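Local structure of ORF48 (3U6X) at residues 17-22 with 43-48. The protein is a baseplate upper protein of the lactococcal phage TP901-1, probably forming part of the tail-tip device through which the virus attaches to its host cell. Sequence-based numbering, arbitrary orientation.
Sequences KVTSYK and IYNVPV
S20 and Y44 face each other as a hydrogen-bonded antiparallel pair, and each satisfies the other's backbone. Y44 N donates to S20 O at 2.8 Å in a nearly straight bond (171°), while S20 N returns a bond to Y44 O; both donors lie in the plane of the carbonyl they address. A CA-H...O contact accompanies each bond, from I43 to S20 O and from T19 to Y44 O. V46 N reaches V18 O at 2.9 Å, but from 35° above the carbonyl plane. V18 N and V46 O lie 4.8 Å apart, too far for a direct bond; a water accepts from V18 N at 3.1 Å and donates to V46 O at 2.7 Å, bridging that gap. Side chains alternate between the faces. T19 and N45 lie side by side, T19 CG2 3.7 Å from N45 OD1; T19 CG2 also meets I43 CG2. On the other face V18 CG1, anti to its backbone N (chi1 -175°), meets V46 CB at 3.9 Å, and V18 CG2 packs on V48 CG1 at 3.7 Å. S20 OG has a weak bond from Q86 NE2, and Y21 OH is held by the backbone of a chain of another protein. Backbone bonds of K17, T19 and Y21 with K91, C89 and V87 place strand 16-22 of the immunoglobulin-like domain between 43-53 and 86-92, and at I43 and Y44 an antiparallel ladder continues the sheet into a second copy of this protein.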
ATOM      1  N   LYS V  17     -27.805  35.812 -21.285  1.00 41.12           N
ATOM      2  CA  LYS V  17     -29.079  35.268 -21.720  1.00 40.32           C
ATOM      3  C   LYS V  17     -30.187  35.959 -20.936  1.00 43.50           C
ATOM      4  O   LYS V  17     -30.116  36.074 -19.697  1.00 42.49           O
ATOM      5  CB  LYS V  17     -29.105  33.749 -21.566  1.00 42.87           C
ATOM      6  CG  LYS V  17     -28.475  33.018 -22.734  1.00 55.26           C
ATOM      7  CD  LYS V  17     -28.058  31.610 -22.308  1.00 70.66           C
ATOM      8  CE  LYS V  17     -27.505  30.801 -23.454  1.00 83.50           C
ATOM      9  NZ  LYS V  17     -26.972  29.499 -22.977  1.00 94.25           N
ATOM     10  N   VAL V  18     -31.169  36.512 -21.680  1.00 39.32           N
ATOM     11  CA  VAL V  18     -32.267  37.288 -21.109  1.00 38.04           C
ATOM     12  C   VAL V  18     -33.572  36.533 -21.275  1.00 43.76           C
ATOM     13  O   VAL V  18     -33.810  35.971 -22.348  1.00 44.04           O
ATOM     14  CB  VAL V  18     -32.336  38.731 -21.687  1.00 40.33           C
ATOM     15  CG1 VAL V  18     -33.417  39.558 -20.997  1.00 39.66           C
ATOM     16  CG2 VAL V  18     -30.994  39.433 -21.570  1.00 39.85           C
ATOM     17  N   THR V  19     -34.393  36.507 -20.194  1.00 40.89           N
ATOM     18  CA  THR V  19     -35.712  35.879 -20.114  1.00 40.61           C
ATOM     19  C   THR V  19     -36.768  36.851 -19.540  1.00 45.68           C
ATOM     20  O   THR V  19     -36.456  37.730 -18.726  1.00 44.95           O
ATOM     21  CB  THR V  19     -35.674  34.539 -19.377  1.00 46.33           C
ATOM     22  OG1 THR V  19     -35.061  34.689 -18.097  1.00 47.05           O
ATOM     23  CG2 THR V  19     -35.011  33.448 -20.165  1.00 43.19           C
ATOM     24  N   SER V  20     -38.020  36.670 -19.972  1.00 42.47           N
ATOM     25  CA  SER V  20     -39.179  37.467 -19.575  1.00 41.62           C
ATOM     26  C   SER V  20     -40.249  36.537 -19.024  1.00 45.55           C
ATOM     27  O   SER V  20     -40.596  35.537 -19.663  1.00 45.95           O
ATOM     28  CB  SER V  20     -39.727  38.226 -20.780  1.00 43.74           C
ATOM     29  OG  SER V  20     -40.807  39.065 -20.418  1.00 53.15           O
ATOM     30  N   TYR V  21     -40.750  36.846 -17.832  1.00 40.56           N
ATOM     31  CA  TYR V  21     -41.785  36.055 -17.167  1.00 39.89           C
ATOM     32  C   TYR V  21     -42.572  36.885 -16.146  1.00 46.99           C
ATOM     33  O   TYR V  21     -42.083  37.898 -15.631  1.00 46.32           O
ATOM     34  CB  TYR V  21     -41.221  34.762 -16.525  1.00 39.42           C
ATOM     35  CG  TYR V  21     -39.998  34.981 -15.663  1.00 38.72           C
ATOM     36  CD1 TYR V  21     -38.716  34.928 -16.211  1.00 39.58           C
ATOM     37  CD2 TYR V  21     -40.119  35.257 -14.303  1.00 38.89           C
ATOM     38  CE1 TYR V  21     -37.593  35.194 -15.438  1.00 38.68           C
ATOM     39  CE2 TYR V  21     -38.999  35.499 -13.515  1.00 39.70           C
ATOM     40  CZ  TYR V  21     -37.739  35.481 -14.092  1.00 47.43           C
ATOM     41  OH  TYR V  21     -36.632  35.712 -13.316  1.00 50.04           O
ATOM     42  N   LYS V  22     -43.800  36.426 -15.871  1.00 46.13           N
ATOM     43  CA  LYS V  22     -44.790  37.020 -14.995  1.00 47.20           C
ATOM     44  C   LYS V  22     -45.095  36.067 -13.819  1.00 54.65           C
ATOM     45  O   LYS V  22     -45.030  34.837 -13.965  1.00 55.24           O
ATOM     46  CB  LYS V  22     -46.070  37.239 -15.835  1.00 50.01           C
ATOM     47  CG  LYS V  22     -47.127  38.154 -15.228  1.00 72.45           C
ATOM     48  CD  LYS V  22     -48.307  38.404 -16.167  1.00 85.37           C
ATOM     49  CE  LYS V  22     -48.059  39.544 -17.139  1.00106.52           C
ATOM     50  NZ  LYS V  22     -49.321  40.250 -17.513  1.00119.84           N
ATOM     51  N   ILE V  43     -42.169  31.393 -19.686  1.00 36.27           N
ATOM     52  CA  ILE V  43     -40.833  32.018 -19.737  1.00 34.84           C
ATOM     53  C   ILE V  43     -40.502  32.234 -21.214  1.00 39.82           C
ATOM     54  O   ILE V  43     -40.504  31.280 -22.000  1.00 39.89           O
ATOM     55  CB  ILE V  43     -39.748  31.167 -19.015  1.00 36.25           C
ATOM     56  CG1 ILE V  43     -40.018  31.073 -17.520  1.00 35.06           C
ATOM     57  CG2 ILE V  43     -38.314  31.677 -19.312  1.00 36.24           C
ATOM     58  CD1 ILE V  43     -39.404  29.904 -16.887  1.00 33.92           C
ATOM     59  N   TYR V  44     -40.245  33.496 -21.586  1.00 36.59           N
ATOM     60  CA  TYR V  44     -39.925  33.871 -22.962  1.00 36.47           C
ATOM     61  C   TYR V  44     -38.443  34.194 -23.123  1.00 40.79           C
ATOM     62  O   TYR V  44     -37.896  35.020 -22.393  1.00 39.98           O
ATOM     63  CB  TYR V  44     -40.787  35.053 -23.406  1.00 37.57           C
ATOM     64  CG  TYR V  44     -42.278  34.778 -23.344  1.00 39.69           C
ATOM     65  CD1 TYR V  44     -42.957  34.266 -24.445  1.00 41.83           C
ATOM     66  CD2 TYR V  44     -43.019  35.083 -22.205  1.00 40.30           C
ATOM     67  CE1 TYR V  44     -44.327  34.023 -24.398  1.00 43.58           C
ATOM     68  CE2 TYR V  44     -44.383  34.823 -22.140  1.00 41.21           C
ATOM     69  CZ  TYR V  44     -45.036  34.299 -23.241  1.00 50.65           C
ATOM     70  OH  TYR V  44     -46.388  34.051 -23.192  1.00 53.05           O
ATOM     71  N   ASN V  45     -37.778  33.503 -24.052  1.00 38.34           N
ATOM     72  CA  ASN V  45     -36.368  33.763 -24.340  1.00 38.39           C
ATOM     73  C   ASN V  45     -36.307  35.054 -25.139  1.00 42.17           C
ATOM     74  O   ASN V  45     -36.894  35.131 -26.225  1.00 42.44           O
ATOM     75  CB  ASN V  45     -35.716  32.599 -25.100  1.00 38.81           C
ATOM     76  CG  ASN V  45     -35.292  31.399 -24.264  1.00 50.44           C
ATOM     77  OD1 ASN V  45     -35.587  31.254 -23.069  1.00 46.22           O
ATOM     78  ND2 ASN V  45     -34.582  30.496 -24.895  1.00 40.76           N
ATOM     79  N   VAL V  46     -35.720  36.103 -24.542  1.00 37.78           N
ATOM     80  CA  VAL V  46     -35.638  37.428 -25.159  1.00 38.11           C
ATOM     81  C   VAL V  46     -34.490  37.440 -26.208  1.00 44.36           C
ATOM     82  O   VAL V  46     -33.352  37.079 -25.868  1.00 45.92           O
ATOM     83  CB  VAL V  46     -35.493  38.554 -24.086  1.00 40.92           C
ATOM     84  CG1 VAL V  46     -35.421  39.932 -24.719  1.00 40.12           C
ATOM     85  CG2 VAL V  46     -36.639  38.506 -23.085  1.00 40.40           C
ATOM     86  N   PRO V  47     -34.762  37.806 -27.486  1.00 40.21           N
ATOM     87  CA  PRO V  47     -33.653  37.885 -28.461  1.00 40.35           C
ATOM     88  C   PRO V  47     -32.752  39.072 -28.101  1.00 48.33           C
ATOM     89  O   PRO V  47     -33.250  40.159 -27.761  1.00 49.93           O
ATOM     90  CB  PRO V  47     -34.351  38.072 -29.813  1.00 41.10           C
ATOM     91  CG  PRO V  47     -35.716  38.507 -29.509  1.00 45.24           C
ATOM     92  CD  PRO V  47     -36.035  38.292 -28.058  1.00 41.20           C
ATOM     93  N   VAL V  48     -31.429  38.840 -28.076  1.00 44.44           N
ATOM     94  CA  VAL V  48     -30.482  39.884 -27.701  1.00 43.28           C
ATOM     95  C   VAL V  48     -29.400  40.102 -28.740  1.00 46.41           C
ATOM     96  O   VAL V  48     -29.039  39.196 -29.491  1.00 44.48           O
ATOM     97  CB  VAL V  48     -29.899  39.724 -26.255  1.00 46.43           C
ATOM     98  CG1 VAL V  48     -31.001  39.770 -25.210  1.00 45.95           C
ATOM     99  CG2 VAL V  48     -29.047  38.453 -26.100  1.00 45.92           C
TER
HETATM  100  O   HOH W   1     -31.279  35.842 -24.735  1.00 42.17           O